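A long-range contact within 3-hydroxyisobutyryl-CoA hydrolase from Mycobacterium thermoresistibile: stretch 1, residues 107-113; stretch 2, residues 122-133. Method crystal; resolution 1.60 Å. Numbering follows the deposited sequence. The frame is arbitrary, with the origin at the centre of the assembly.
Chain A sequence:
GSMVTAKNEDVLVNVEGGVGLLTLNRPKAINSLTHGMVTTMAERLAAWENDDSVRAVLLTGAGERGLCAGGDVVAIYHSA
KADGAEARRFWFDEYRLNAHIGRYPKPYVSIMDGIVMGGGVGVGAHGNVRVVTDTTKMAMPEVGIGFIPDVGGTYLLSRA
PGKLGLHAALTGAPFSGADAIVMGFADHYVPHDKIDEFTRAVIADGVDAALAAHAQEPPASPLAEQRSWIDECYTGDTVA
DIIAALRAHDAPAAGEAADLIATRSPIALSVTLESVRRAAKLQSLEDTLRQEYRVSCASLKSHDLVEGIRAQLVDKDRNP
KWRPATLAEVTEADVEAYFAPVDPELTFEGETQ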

# COMPACT_ATOMS: atom_id res chain seq x y z
N PRO A 107 15.93 8.71 -10.57
CA PRO A 107 14.53 8.43 -11.00
C PRO A 107 14.18 6.96 -10.73
O PRO A 107 14.97 6.07 -11.05
CB PRO A 107 14.59 8.69 -12.51
CG PRO A 107 15.64 9.74 -12.65
CD PRO A 107 16.71 9.30 -11.67
N TYR A 108 13.00 6.75 -10.17
CA TYR A 108 12.48 5.42 -9.85
C TYR A 108 11.06 5.45 -10.44
O TYR A 108 10.15 6.13 -9.93
CB TYR A 108 12.47 5.16 -8.34
CG TYR A 108 11.95 3.82 -7.87
CD1 TYR A 108 10.59 3.56 -7.81
CD2 TYR A 108 12.81 2.82 -7.40
CE1 TYR A 108 10.10 2.34 -7.34
CE2 TYR A 108 12.34 1.62 -6.95
CZ TYR A 108 10.98 1.38 -6.89
OH TYR A 108 10.48 0.17 -6.41
N VAL A 109 10.92 4.69 -11.51
CA VAL A 109 9.70 4.64 -12.29
C VAL A 109 8.94 3.38 -11.91
O VAL A 109 9.49 2.28 -11.95
CB VAL A 109 10.02 4.59 -13.81
CG1 VAL A 109 8.76 4.52 -14.63
CG2 VAL A 109 10.93 5.75 -14.23
N SER A 110 7.70 3.51 -11.47
CA SER A 110 6.93 2.31 -11.11
C SER A 110 5.75 2.18 -12.02
O SER A 110 5.08 3.18 -12.35
CB SER A 110 6.49 2.33 -9.69
OG SER A 110 5.72 3.49 -9.43
N ILE A 111 5.54 0.97 -12.53
CA ILE A 111 4.42 0.68 -13.43
C ILE A 111 3.31 -0.02 -12.65
O ILE A 111 3.24 -1.25 -12.59
CB ILE A 111 4.83 -0.15 -14.66
CG1 ILE A 111 6.07 0.42 -15.36
CG2 ILE A 111 3.64 -0.32 -15.62
CD1 ILE A 111 5.89 1.81 -15.89
N MET A 112 2.46 0.80 -12.06
CA MET A 112 1.39 0.32 -11.18
C MET A 112 0.14 0.06 -12.03
O MET A 112 -0.91 0.68 -11.89
CB MET A 112 1.18 1.37 -10.06
CG MET A 112 2.32 1.38 -9.04
SD MET A 112 2.01 2.41 -7.60
CE MET A 112 2.19 3.99 -8.39
N ASP A 113 0.29 -0.93 -12.88
CA ASP A 113 -0.72 -1.41 -13.81
C ASP A 113 -1.54 -2.50 -13.14
O ASP A 113 -1.08 -3.20 -12.24
CB ASP A 113 0.03 -1.98 -15.00
CG ASP A 113 -0.86 -2.58 -16.03
OD1 ASP A 113 -1.85 -2.01 -16.44
OD2 ASP A 113 -0.52 -3.70 -16.46
N GLY A 122 3.35 -0.40 -1.47
CA GLY A 122 4.64 -0.09 -0.85
C GLY A 122 5.84 -0.03 -1.79
O GLY A 122 6.71 0.79 -1.59
N VAL A 123 5.91 -0.91 -2.79
CA VAL A 123 7.03 -0.87 -3.73
C VAL A 123 6.82 0.11 -4.89
O VAL A 123 7.80 0.57 -5.48
CB VAL A 123 7.46 -2.29 -4.26
CG1 VAL A 123 8.16 -3.09 -3.16
CG2 VAL A 123 6.32 -3.08 -4.85
N GLY A 124 5.55 0.45 -5.18
CA GLY A 124 5.29 1.37 -6.30
C GLY A 124 5.07 2.83 -5.94
O GLY A 124 5.55 3.74 -6.64
N ALA A 125 4.35 3.07 -4.84
CA ALA A 125 3.74 4.41 -4.64
C ALA A 125 4.62 5.38 -3.90
O ALA A 125 4.23 6.53 -3.71
CB ALA A 125 2.37 4.31 -4.03
N HIS A 126 5.79 4.94 -3.46
CA HIS A 126 6.81 5.85 -2.95
C HIS A 126 7.86 6.24 -3.99
O HIS A 126 8.84 6.97 -3.67
CB HIS A 126 7.50 5.24 -1.72
CG HIS A 126 6.56 4.87 -0.63
ND1 HIS A 126 5.85 5.82 0.07
CD2 HIS A 126 6.23 3.68 -0.10
CE1 HIS A 126 5.11 5.22 0.99
NE2 HIS A 126 5.32 3.91 0.89
N GLY A 127 7.72 5.76 -5.23
CA GLY A 127 8.59 6.18 -6.32
C GLY A 127 8.39 7.62 -6.73
O GLY A 127 7.52 8.29 -6.22
N ASN A 128 9.22 8.09 -7.64
CA ASN A 128 9.16 9.48 -8.05
C ASN A 128 8.64 9.69 -9.44
O ASN A 128 8.37 10.83 -9.84
CB ASN A 128 10.52 10.16 -7.84
CG ASN A 128 11.65 9.36 -8.42
OD1 ASN A 128 11.70 9.20 -9.62
ND2 ASN A 128 12.66 8.93 -7.58
N VAL A 129 8.49 8.58 -10.17
CA VAL A 129 7.78 8.60 -11.45
C VAL A 129 6.77 7.44 -11.46
O VAL A 129 7.04 6.32 -11.95
CB VAL A 129 8.69 8.50 -12.68
CG1 VAL A 129 7.91 8.75 -13.96
CG2 VAL A 129 9.81 9.52 -12.58
N ARG A 130 5.58 7.74 -10.92
CA ARG A 130 4.59 6.70 -10.60
C ARG A 130 3.52 6.68 -11.67
O ARG A 130 2.81 7.67 -11.84
CB ARG A 130 3.98 7.00 -9.25
CG ARG A 130 5.01 7.00 -8.09
CD ARG A 130 4.47 7.52 -6.79
NE ARG A 130 4.01 8.91 -6.92
CZ ARG A 130 3.26 9.51 -6.00
NH1 ARG A 130 2.95 8.89 -4.88
NH2 ARG A 130 2.80 10.74 -6.20
N VAL A 131 3.46 5.58 -12.38
CA VAL A 131 2.58 5.45 -13.56
C VAL A 131 1.43 4.49 -13.25
O VAL A 131 1.65 3.37 -12.71
CB VAL A 131 3.36 4.93 -14.78
CG1 VAL A 131 2.45 4.75 -15.98
CG2 VAL A 131 4.55 5.85 -15.10
N VAL A 132 0.22 4.94 -13.52
CA VAL A 132 -0.97 4.07 -13.45
C VAL A 132 -1.62 4.02 -14.81
O VAL A 132 -1.26 4.77 -15.72
CB VAL A 132 -1.98 4.53 -12.38
CG1 VAL A 132 -1.46 4.27 -10.96
CG2 VAL A 132 -2.30 6.01 -12.54
N THR A 133 -2.56 3.07 -14.99
CA THR A 133 -3.14 2.83 -16.30
C THR A 133 -4.66 2.75 -16.19
O THR A 133 -5.22 2.91 -15.10
CB THR A 133 -2.66 1.48 -16.89
OG1 THR A 133 -3.31 0.39 -16.16
CG2 THR A 133 -1.16 1.32 -16.81

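What forms the polar backbone of this contact? Two parallel strands lie side by side, and the main chain of Ser 110 sits at the centre of the ladder: its N donates to Val 129 O (2.9 Å), and its O accepts from Val 131 N (2.9 Å). The pattern continues at both ends, with Val 129 N donating to Tyr 108 O at 3.0 Å and Met 112 N to Val 131 O at 2.8 Å. Stretch 1 thus bonds through alternate residues, as parallel pairing requires. Val 109, lying between two of them, adds a CA-H...O contact, its CA 3.2 Å from Val 129 O.

How do side chains extend the ladder beyond the strands? Before the pairing begins, Asn 128 stands in for a strand residue: its OD1 accepts from Tyr 108 N at 2.8 Å, nearly in line, while its own N donates to Tyr 108 O at 3.2 Å. Past the other end, Thr 133 OG1 donates to Asp 113 OD1 at 2.8 Å, a bond suited to a threonine whose CA-to-CB bond points toward stretch 1.

What ties stretch 1 to the helix end and the turn? Two hydroxyls reach carbonyls there. Ser 110, with chi1 in the p well, places OG 2.8 Å from Gly 124 O and donates to it; the short side chain fits a buried site close to the turn. Tyr 108 reaches farther, its OH donating to Val 123 O at 2.9 Å, with that oxygen near the plane of the ring. Glycine at both ends of the type I turn, Gly 124 and Gly 127, leaves room: a CB on Gly 127 would lie 2.8 Å from Tyr 108 CD1, and one on Gly 124 only 2.6 Å from Met 112 SD, both clashes.

How does packing complete the 741 Å² of buried surface? On one face of the sheet the branched residues Val 109, Ile 111, Val 129 and Val 131 form an apolar layer: Val 109 CG2 lies 3.9 Å from Val 129 CB, and Ile 111 CD1 comes within 4.2 Å of Val 131 CB. On the other face, the long, flexible Met 112 lies against the turn and the neighbouring strand, its SD 4.1 Å from Ala 125 CB and its CE 3.6 Å from Arg 130 CB. That arginine leaves its aliphatic base to the methionine, while its NH1 donates to Ala 125 O at 2.9 Å.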